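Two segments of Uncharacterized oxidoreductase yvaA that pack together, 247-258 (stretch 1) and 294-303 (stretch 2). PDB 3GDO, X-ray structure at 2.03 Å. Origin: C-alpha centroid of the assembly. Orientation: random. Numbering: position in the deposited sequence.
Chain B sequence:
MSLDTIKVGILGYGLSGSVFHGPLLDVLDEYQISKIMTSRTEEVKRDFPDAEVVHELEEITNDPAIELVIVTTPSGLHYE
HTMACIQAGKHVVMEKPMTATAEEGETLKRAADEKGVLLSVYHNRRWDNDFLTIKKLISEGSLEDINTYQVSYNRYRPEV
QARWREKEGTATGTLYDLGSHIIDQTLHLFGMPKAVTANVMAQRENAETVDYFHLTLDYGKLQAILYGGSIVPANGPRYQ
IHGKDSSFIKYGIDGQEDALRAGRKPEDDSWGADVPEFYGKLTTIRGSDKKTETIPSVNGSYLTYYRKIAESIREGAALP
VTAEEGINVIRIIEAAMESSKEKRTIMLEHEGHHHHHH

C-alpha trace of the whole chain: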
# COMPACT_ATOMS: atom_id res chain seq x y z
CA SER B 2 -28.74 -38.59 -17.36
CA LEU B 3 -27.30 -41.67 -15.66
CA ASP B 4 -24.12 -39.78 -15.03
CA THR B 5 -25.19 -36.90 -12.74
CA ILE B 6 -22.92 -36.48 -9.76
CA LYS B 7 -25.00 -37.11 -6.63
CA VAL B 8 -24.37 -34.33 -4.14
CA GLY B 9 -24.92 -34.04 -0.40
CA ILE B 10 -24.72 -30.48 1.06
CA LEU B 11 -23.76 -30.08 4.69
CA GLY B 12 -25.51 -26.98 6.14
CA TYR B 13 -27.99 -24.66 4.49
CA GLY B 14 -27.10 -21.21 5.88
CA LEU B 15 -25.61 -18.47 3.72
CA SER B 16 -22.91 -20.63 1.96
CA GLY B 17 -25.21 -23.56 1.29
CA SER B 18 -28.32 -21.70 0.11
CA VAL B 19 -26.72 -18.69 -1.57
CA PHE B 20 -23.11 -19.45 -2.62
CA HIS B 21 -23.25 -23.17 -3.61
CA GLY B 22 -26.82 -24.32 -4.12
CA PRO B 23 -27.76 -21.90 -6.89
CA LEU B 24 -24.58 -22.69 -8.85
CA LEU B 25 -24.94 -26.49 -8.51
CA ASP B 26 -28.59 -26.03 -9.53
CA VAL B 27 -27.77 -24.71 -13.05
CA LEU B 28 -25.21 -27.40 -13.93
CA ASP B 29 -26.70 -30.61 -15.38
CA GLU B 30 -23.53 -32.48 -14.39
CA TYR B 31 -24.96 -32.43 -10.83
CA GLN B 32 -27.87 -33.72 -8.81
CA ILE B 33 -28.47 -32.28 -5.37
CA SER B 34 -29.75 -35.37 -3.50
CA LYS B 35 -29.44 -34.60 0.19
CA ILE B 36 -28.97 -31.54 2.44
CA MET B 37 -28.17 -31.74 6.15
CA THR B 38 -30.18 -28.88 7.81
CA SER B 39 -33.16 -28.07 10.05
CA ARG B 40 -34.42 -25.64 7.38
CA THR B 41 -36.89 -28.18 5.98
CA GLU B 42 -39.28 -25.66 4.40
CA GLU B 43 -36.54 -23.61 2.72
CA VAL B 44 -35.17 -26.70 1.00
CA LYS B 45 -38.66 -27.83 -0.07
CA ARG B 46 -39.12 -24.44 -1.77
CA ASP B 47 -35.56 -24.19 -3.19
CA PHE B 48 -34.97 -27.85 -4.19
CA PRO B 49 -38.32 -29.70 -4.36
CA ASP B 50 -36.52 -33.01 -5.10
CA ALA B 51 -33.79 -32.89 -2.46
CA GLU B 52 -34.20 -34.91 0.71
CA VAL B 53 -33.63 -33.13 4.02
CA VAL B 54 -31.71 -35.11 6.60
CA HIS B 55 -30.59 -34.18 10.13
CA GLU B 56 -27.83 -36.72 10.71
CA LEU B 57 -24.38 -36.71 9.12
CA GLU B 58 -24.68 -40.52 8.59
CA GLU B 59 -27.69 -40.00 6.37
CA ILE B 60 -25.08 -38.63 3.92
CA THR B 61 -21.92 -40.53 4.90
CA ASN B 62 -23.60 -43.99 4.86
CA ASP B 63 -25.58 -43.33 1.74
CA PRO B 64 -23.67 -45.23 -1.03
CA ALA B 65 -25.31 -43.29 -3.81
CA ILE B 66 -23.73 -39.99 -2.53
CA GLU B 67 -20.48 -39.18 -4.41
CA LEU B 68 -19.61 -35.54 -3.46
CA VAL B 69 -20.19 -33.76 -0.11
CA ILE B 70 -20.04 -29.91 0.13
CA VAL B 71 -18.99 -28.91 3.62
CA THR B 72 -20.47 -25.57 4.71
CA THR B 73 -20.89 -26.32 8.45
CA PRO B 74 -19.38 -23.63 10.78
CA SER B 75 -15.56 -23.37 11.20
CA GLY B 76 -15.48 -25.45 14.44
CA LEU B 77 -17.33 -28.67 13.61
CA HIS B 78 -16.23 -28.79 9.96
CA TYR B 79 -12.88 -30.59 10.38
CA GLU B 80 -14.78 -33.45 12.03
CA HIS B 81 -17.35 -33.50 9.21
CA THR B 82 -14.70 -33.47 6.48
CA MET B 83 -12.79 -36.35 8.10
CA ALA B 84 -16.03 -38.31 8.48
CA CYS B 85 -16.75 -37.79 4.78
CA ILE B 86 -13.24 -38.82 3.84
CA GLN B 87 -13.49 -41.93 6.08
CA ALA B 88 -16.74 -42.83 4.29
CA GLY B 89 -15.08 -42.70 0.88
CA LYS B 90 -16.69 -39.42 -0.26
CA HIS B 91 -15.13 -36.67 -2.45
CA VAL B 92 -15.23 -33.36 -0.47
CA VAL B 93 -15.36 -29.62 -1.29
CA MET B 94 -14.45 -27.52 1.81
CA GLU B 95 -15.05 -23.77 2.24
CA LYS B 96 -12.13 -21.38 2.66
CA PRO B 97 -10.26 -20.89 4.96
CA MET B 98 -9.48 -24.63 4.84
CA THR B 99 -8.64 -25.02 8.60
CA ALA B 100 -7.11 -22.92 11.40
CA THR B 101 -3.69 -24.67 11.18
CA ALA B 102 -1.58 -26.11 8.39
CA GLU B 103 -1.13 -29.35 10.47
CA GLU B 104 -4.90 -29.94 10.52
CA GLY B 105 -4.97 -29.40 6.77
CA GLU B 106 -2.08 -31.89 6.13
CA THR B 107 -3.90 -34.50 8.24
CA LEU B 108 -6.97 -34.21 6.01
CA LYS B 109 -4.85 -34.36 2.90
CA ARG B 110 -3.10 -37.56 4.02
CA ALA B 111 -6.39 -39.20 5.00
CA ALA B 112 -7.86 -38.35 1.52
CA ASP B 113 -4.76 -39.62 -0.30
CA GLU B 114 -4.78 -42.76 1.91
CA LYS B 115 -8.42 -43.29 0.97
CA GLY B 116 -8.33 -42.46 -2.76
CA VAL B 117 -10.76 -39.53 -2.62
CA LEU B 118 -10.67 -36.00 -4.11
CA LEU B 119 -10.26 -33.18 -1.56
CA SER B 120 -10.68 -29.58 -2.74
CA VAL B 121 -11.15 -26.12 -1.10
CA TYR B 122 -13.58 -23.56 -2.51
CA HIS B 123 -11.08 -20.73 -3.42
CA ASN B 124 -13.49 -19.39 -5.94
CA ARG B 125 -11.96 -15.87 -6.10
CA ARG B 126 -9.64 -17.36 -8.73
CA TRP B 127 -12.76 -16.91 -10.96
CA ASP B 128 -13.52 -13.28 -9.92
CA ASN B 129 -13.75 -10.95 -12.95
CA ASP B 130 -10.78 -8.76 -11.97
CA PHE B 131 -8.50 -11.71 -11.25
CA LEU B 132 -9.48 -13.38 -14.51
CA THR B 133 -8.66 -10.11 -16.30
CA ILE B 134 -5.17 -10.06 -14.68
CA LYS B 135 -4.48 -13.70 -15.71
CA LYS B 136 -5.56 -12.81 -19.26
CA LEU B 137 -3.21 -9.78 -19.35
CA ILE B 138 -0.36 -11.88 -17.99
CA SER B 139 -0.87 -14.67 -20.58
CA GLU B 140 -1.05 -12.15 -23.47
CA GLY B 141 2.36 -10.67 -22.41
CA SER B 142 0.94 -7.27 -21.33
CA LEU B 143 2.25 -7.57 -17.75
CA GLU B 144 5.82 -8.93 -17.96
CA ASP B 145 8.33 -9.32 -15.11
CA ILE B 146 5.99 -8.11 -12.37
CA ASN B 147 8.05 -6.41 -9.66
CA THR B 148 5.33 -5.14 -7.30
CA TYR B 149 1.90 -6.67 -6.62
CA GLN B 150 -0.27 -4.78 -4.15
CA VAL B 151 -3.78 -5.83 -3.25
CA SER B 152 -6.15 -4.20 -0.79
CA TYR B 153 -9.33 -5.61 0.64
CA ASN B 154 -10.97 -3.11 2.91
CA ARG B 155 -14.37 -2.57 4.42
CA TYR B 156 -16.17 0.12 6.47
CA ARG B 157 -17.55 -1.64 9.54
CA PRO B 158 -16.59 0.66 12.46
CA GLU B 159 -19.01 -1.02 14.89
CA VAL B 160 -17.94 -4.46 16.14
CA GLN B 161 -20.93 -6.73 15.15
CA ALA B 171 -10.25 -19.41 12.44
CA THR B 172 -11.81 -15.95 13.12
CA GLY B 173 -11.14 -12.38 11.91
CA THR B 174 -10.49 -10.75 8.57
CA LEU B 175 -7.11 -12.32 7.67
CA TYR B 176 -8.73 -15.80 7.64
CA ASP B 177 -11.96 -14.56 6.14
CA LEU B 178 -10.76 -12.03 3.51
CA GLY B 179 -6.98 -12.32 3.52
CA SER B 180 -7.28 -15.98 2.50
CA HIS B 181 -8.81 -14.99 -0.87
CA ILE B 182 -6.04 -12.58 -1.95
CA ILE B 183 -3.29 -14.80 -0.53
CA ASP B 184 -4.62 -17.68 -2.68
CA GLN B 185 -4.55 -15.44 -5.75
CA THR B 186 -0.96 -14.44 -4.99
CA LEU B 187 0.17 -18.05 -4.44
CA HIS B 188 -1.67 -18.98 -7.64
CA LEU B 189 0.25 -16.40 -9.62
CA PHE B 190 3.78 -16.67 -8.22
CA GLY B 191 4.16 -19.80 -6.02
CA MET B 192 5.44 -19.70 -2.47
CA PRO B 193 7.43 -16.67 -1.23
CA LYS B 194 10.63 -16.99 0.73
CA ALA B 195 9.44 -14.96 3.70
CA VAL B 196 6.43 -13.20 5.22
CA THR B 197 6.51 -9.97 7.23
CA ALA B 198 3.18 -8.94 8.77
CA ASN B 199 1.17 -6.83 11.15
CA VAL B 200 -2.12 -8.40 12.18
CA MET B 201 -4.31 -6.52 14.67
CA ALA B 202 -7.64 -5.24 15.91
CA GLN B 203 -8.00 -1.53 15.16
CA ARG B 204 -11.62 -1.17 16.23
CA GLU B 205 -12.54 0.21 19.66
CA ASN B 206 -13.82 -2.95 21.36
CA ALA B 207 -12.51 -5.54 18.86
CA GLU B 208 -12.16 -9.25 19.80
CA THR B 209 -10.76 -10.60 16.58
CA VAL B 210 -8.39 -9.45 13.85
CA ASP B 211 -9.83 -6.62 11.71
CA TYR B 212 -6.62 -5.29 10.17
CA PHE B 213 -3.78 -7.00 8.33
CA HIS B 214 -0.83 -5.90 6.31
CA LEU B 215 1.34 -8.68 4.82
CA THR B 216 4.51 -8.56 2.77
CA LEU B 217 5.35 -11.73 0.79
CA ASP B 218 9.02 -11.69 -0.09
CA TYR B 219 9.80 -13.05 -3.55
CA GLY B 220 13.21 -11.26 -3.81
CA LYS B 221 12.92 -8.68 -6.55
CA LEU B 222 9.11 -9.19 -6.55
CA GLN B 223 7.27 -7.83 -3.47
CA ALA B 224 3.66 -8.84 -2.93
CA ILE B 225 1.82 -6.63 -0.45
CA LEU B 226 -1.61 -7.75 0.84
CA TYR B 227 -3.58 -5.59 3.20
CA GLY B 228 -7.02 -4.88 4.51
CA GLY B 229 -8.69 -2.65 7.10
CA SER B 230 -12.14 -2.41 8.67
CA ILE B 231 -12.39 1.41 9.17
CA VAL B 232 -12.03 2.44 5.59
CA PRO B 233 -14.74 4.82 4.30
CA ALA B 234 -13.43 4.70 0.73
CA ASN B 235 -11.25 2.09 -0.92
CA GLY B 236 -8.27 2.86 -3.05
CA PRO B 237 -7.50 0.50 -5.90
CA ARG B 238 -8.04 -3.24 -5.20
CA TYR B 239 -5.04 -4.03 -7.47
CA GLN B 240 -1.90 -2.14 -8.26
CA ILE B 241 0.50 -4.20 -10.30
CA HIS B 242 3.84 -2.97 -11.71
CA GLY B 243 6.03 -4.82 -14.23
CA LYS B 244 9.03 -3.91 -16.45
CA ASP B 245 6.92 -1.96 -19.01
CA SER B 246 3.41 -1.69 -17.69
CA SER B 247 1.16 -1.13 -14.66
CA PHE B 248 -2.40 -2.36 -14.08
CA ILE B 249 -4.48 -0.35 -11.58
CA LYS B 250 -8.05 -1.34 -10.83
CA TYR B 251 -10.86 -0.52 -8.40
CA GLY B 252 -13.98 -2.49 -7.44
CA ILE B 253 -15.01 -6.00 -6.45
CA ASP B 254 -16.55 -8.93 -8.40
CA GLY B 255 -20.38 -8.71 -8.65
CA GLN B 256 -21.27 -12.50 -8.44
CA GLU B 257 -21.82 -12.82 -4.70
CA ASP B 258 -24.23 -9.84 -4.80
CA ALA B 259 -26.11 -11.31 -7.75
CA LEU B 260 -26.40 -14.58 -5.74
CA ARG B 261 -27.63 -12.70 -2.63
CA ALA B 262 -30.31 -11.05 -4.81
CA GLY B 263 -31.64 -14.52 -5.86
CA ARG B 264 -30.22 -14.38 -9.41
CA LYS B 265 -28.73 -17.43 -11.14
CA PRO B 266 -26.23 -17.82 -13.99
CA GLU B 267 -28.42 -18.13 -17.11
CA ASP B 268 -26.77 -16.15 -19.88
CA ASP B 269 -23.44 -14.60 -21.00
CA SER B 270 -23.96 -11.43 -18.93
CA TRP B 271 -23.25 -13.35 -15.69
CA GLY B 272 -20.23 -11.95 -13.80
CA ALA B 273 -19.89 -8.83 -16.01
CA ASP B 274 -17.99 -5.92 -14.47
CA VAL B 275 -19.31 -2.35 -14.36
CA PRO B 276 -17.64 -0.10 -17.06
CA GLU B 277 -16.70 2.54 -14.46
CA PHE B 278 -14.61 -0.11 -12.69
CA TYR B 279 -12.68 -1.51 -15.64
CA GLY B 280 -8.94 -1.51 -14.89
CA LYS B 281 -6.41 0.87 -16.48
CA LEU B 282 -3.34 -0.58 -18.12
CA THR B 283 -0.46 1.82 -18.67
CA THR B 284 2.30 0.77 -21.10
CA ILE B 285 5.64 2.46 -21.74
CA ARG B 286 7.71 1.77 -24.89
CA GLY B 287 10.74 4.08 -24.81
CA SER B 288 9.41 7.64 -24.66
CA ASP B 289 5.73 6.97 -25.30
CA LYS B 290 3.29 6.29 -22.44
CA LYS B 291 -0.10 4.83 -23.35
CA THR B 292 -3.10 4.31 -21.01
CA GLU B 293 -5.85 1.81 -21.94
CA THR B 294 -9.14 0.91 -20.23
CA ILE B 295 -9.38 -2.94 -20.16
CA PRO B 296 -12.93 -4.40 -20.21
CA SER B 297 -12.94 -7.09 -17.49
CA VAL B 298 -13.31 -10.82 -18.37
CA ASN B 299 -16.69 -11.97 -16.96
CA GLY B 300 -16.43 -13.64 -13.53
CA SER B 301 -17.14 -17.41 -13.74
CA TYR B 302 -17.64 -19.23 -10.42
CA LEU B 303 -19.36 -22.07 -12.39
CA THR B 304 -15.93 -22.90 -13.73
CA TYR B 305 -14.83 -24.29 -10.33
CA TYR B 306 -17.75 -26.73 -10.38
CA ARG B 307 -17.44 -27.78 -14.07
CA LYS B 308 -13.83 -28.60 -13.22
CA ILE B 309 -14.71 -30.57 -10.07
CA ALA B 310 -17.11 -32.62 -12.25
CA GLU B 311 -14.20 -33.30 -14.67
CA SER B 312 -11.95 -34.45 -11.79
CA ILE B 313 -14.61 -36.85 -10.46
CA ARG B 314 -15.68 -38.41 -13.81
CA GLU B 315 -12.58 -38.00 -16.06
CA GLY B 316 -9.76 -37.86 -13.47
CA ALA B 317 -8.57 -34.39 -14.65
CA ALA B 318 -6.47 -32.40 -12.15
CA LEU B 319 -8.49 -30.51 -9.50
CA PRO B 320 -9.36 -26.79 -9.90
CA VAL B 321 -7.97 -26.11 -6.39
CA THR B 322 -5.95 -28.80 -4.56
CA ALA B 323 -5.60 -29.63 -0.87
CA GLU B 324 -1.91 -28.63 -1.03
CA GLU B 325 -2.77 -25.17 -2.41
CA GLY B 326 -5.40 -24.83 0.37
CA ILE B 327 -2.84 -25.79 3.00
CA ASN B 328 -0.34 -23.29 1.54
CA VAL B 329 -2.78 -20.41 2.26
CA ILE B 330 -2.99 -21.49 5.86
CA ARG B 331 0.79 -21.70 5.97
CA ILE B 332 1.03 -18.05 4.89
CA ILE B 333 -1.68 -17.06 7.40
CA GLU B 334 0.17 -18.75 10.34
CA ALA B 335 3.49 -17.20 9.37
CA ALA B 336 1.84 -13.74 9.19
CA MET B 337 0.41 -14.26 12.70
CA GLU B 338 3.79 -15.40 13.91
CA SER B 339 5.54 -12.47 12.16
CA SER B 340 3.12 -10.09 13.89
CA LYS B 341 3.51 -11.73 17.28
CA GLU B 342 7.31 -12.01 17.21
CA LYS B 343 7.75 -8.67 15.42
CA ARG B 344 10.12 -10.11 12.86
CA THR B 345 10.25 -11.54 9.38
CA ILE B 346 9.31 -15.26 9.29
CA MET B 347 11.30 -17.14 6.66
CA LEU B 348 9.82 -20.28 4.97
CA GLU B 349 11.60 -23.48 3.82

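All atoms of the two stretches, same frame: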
# COMPACT_ATOMS: atom_id res chain seq x y z
N SER B 247 1.84 -1.17 -15.95
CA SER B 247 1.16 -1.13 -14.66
C SER B 247 -0.32 -1.37 -14.92
O SER B 247 -0.89 -0.83 -15.91
CB SER B 247 1.26 0.26 -14.05
OG SER B 247 2.53 0.52 -13.49
N PHE B 248 -0.94 -2.15 -14.04
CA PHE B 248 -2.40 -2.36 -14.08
C PHE B 248 -2.96 -1.87 -12.76
O PHE B 248 -2.52 -2.31 -11.69
CB PHE B 248 -2.73 -3.84 -14.30
CG PHE B 248 -4.20 -4.10 -14.61
CD1 PHE B 248 -4.80 -3.54 -15.74
CD2 PHE B 248 -4.96 -4.92 -13.77
CE1 PHE B 248 -6.14 -3.77 -16.03
CE2 PHE B 248 -6.30 -5.18 -14.04
CZ PHE B 248 -6.91 -4.60 -15.18
N ILE B 249 -3.89 -0.91 -12.82
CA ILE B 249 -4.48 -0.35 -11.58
C ILE B 249 -5.97 -0.48 -11.70
O ILE B 249 -6.54 -0.04 -12.70
CB ILE B 249 -4.21 1.14 -11.36
CG1 ILE B 249 -2.71 1.51 -11.47
CG2 ILE B 249 -4.88 1.61 -10.03
CD1 ILE B 249 -1.85 0.87 -10.50
N LYS B 250 -6.61 -1.10 -10.71
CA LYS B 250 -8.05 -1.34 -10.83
C LYS B 250 -8.78 -1.22 -9.50
O LYS B 250 -8.28 -1.73 -8.47
CB LYS B 250 -8.30 -2.74 -11.44
CG LYS B 250 -9.80 -3.02 -11.67
CD LYS B 250 -10.05 -4.38 -12.38
CE LYS B 250 -11.54 -4.59 -12.68
NZ LYS B 250 -12.46 -4.21 -11.47
N TYR B 251 -9.95 -0.60 -9.55
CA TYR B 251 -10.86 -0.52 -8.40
C TYR B 251 -12.01 -1.55 -8.51
O TYR B 251 -12.32 -2.04 -9.58
CB TYR B 251 -11.50 0.87 -8.30
CG TYR B 251 -10.57 2.04 -8.00
CD1 TYR B 251 -10.66 2.72 -6.77
CD2 TYR B 251 -9.61 2.45 -8.93
CE1 TYR B 251 -9.83 3.80 -6.46
CE2 TYR B 251 -8.75 3.56 -8.64
CZ TYR B 251 -8.89 4.22 -7.40
OH TYR B 251 -8.10 5.28 -7.10
N GLY B 252 -12.67 -1.82 -7.39
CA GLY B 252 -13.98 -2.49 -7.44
C GLY B 252 -13.82 -3.94 -6.98
O GLY B 252 -12.70 -4.43 -6.72
N ILE B 253 -14.95 -4.62 -6.89
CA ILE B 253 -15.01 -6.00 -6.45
C ILE B 253 -15.98 -6.75 -7.38
O ILE B 253 -16.90 -6.15 -7.95
CB ILE B 253 -15.44 -6.03 -4.96
CG1 ILE B 253 -14.84 -7.26 -4.23
CG2 ILE B 253 -16.98 -5.78 -4.80
CD1 ILE B 253 -15.61 -7.68 -2.98
N ASP B 254 -15.72 -8.04 -7.57
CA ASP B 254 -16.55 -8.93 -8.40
C ASP B 254 -18.01 -8.90 -7.96
O ASP B 254 -18.29 -8.92 -6.76
CB ASP B 254 -15.96 -10.35 -8.37
CG ASP B 254 -16.78 -11.36 -9.16
OD1 ASP B 254 -16.36 -11.75 -10.29
OD2 ASP B 254 -17.84 -11.76 -8.63
N GLY B 255 -18.93 -8.77 -8.92
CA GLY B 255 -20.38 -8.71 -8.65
C GLY B 255 -21.14 -10.05 -8.40
O GLY B 255 -22.30 -10.02 -7.99
N GLN B 256 -20.51 -11.21 -8.58
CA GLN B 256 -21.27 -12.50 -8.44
C GLN B 256 -21.92 -12.79 -7.09
O GLN B 256 -23.09 -13.19 -7.03
CB GLN B 256 -20.43 -13.68 -8.87
CG GLN B 256 -19.94 -13.62 -10.30
CD GLN B 256 -19.00 -14.74 -10.55
OE1 GLN B 256 -19.43 -15.87 -10.85
NE2 GLN B 256 -17.70 -14.48 -10.35
N GLU B 257 -21.18 -12.61 -5.99
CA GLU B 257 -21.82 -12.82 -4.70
C GLU B 257 -23.06 -11.95 -4.48
O GLU B 257 -24.02 -12.43 -3.91
CB GLU B 257 -20.83 -12.67 -3.55
CG GLU B 257 -19.94 -13.89 -3.43
CD GLU B 257 -19.36 -14.03 -2.04
OE1 GLU B 257 -18.82 -15.10 -1.73
OE2 GLU B 257 -19.47 -13.06 -1.24
N ASP B 258 -23.05 -10.70 -4.94
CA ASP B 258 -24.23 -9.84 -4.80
C ASP B 258 -25.37 -10.31 -5.68
O ASP B 258 -26.52 -10.28 -5.25
CB ASP B 258 -23.94 -8.36 -5.12
CG ASP B 258 -23.20 -7.66 -4.00
OD1 ASP B 258 -23.03 -8.23 -2.91
OD2 ASP B 258 -22.77 -6.51 -4.22
N THR B 294 -8.12 1.50 -21.08
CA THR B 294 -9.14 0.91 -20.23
C THR B 294 -9.41 -0.53 -20.70
O THR B 294 -9.76 -0.73 -21.86
CB THR B 294 -10.42 1.79 -20.23
OG1 THR B 294 -10.12 3.02 -19.58
CG2 THR B 294 -11.55 1.16 -19.49
N ILE B 295 -9.22 -1.52 -19.81
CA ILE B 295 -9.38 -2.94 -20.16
C ILE B 295 -10.75 -3.49 -19.69
O ILE B 295 -10.99 -3.59 -18.48
CB ILE B 295 -8.26 -3.83 -19.55
CG1 ILE B 295 -6.87 -3.24 -19.82
CG2 ILE B 295 -8.36 -5.27 -20.07
CD1 ILE B 295 -6.43 -3.23 -21.29
N PRO B 296 -11.65 -3.82 -20.65
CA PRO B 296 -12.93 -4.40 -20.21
C PRO B 296 -12.66 -5.73 -19.49
O PRO B 296 -11.89 -6.54 -19.98
CB PRO B 296 -13.73 -4.59 -21.53
CG PRO B 296 -13.02 -3.69 -22.55
CD PRO B 296 -11.56 -3.74 -22.13
N SER B 297 -13.24 -5.92 -18.31
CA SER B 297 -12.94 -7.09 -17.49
C SER B 297 -13.51 -8.38 -18.12
O SER B 297 -14.60 -8.36 -18.65
CB SER B 297 -13.53 -6.90 -16.08
OG SER B 297 -13.18 -5.64 -15.53
N VAL B 298 -12.76 -9.48 -18.06
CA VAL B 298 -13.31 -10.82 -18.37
C VAL B 298 -14.46 -11.07 -17.38
O VAL B 298 -14.33 -10.71 -16.21
CB VAL B 298 -12.25 -11.91 -18.16
CG1 VAL B 298 -12.84 -13.32 -18.39
CG2 VAL B 298 -11.06 -11.68 -19.07
N ASN B 299 -15.57 -11.64 -17.84
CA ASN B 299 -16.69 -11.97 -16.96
C ASN B 299 -16.26 -12.92 -15.85
O ASN B 299 -15.49 -13.81 -16.09
CB ASN B 299 -17.88 -12.54 -17.77
CG ASN B 299 -18.63 -11.45 -18.57
OD1 ASN B 299 -18.01 -10.53 -19.09
ND2 ASN B 299 -19.96 -11.55 -18.65
N GLY B 300 -16.73 -12.71 -14.63
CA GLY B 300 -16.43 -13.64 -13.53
C GLY B 300 -17.19 -14.95 -13.78
O GLY B 300 -18.30 -14.93 -14.35
N SER B 301 -16.61 -16.07 -13.36
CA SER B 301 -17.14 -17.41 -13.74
C SER B 301 -16.99 -18.44 -12.63
O SER B 301 -16.16 -19.36 -12.74
CB SER B 301 -16.39 -17.88 -15.00
OG SER B 301 -16.93 -19.09 -15.49
N TYR B 302 -17.76 -18.30 -11.54
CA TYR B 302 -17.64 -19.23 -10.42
C TYR B 302 -18.07 -20.66 -10.83
O TYR B 302 -17.62 -21.63 -10.23
CB TYR B 302 -18.50 -18.79 -9.20
CG TYR B 302 -17.98 -17.58 -8.39
CD1 TYR B 302 -16.67 -17.10 -8.53
CD2 TYR B 302 -18.81 -16.95 -7.47
CE1 TYR B 302 -16.22 -16.01 -7.78
CE2 TYR B 302 -18.36 -15.84 -6.69
CZ TYR B 302 -17.08 -15.38 -6.86
OH TYR B 302 -16.63 -14.32 -6.11
N LEU B 303 -18.95 -20.76 -11.82
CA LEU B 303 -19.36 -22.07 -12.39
C LEU B 303 -18.16 -22.90 -12.77
O LEU B 303 -18.19 -24.15 -12.64
CB LEU B 303 -20.25 -21.89 -13.62
CG LEU B 303 -21.66 -21.31 -13.38
CD1 LEU B 303 -22.42 -21.18 -14.73
CD2 LEU B 303 -22.43 -22.20 -12.37
O HOH W 1 -18.48 -12.19 -6.01

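What fastens the two stretches to each other? The contact centres on Q256 and Y302, which cover more surface than any other residues, with 378 Å² buried, both sides summed. Q256, Y302, D254 and G300 are all buried. Q256 points toward the second stretch, and with chi1 m and chi2 t its side chain extends to the backbone there. Q256 OE1 accepts a hydrogen bond from Y302 N at 3.0 Å, the one direct hydrogen bond between the stretches. The same oxygen lies over one face of the Y302 ring, with Q256 OE1 3.3 Å from Y302 CG. Glutamine suits this place because its amide offers an acceptor and a donor together: Q256 OE1 accepts from the backbone NH, and Q256 NE2 donates to D254 OD1 at 3.0 Å.

How is Q256 kept in position? D254 holds it at two points. Its carboxylate precedes the turn into the helix and caps it, D254 OD2 accepting from Q256 N at 2.7 Å, while D254 OD1 ties down the far end of the glutamine side chain. A second bond from Q256 NE2, to D254 OD2 at 3.2 Å, is weak.

What does the tyrosine add besides its backbone NH? Its ring takes Q256 OE1 over one face and E257 CG at its edge, 4.1 Å from Y302 CE2. The hydroxyl is 3.8 Å from the cap, measured from Y302 OH to D254 OD2, and a water spans the gap. This water donates to D254 OD2 at 2.7 Å and to Y302 OH at 2.8 Å, and accepts from E257 N at 2.7 Å. The tyrosine therefore combines a ring with a polar tip that reaches the water.

Why is there a glycine at G300? G300 CA sits 3.8 Å from D254 OD1, and G300 C lies 3.5 Å from Q256 NE2. An ideal CB on G300 would point toward the first stretch and come within 2.3 Å of D254 OD1 and 2.5 Å of Q256 NE2, clashing with both.

What joins the strand of stretch 1 to the second stretch? The contact here is lighter. F248 starts sideways, but its ring end comes nearer, and F248 CE1 meets I295 CG1 at 3.9 Å, an apolar pairing. Two residues on, K250 points toward stretch 2 and brings the end of its chain near the serine, K250 CE lying 3.5 Å from S297 OG, while K250 NZ donates to Y251 O at 2.9 Å.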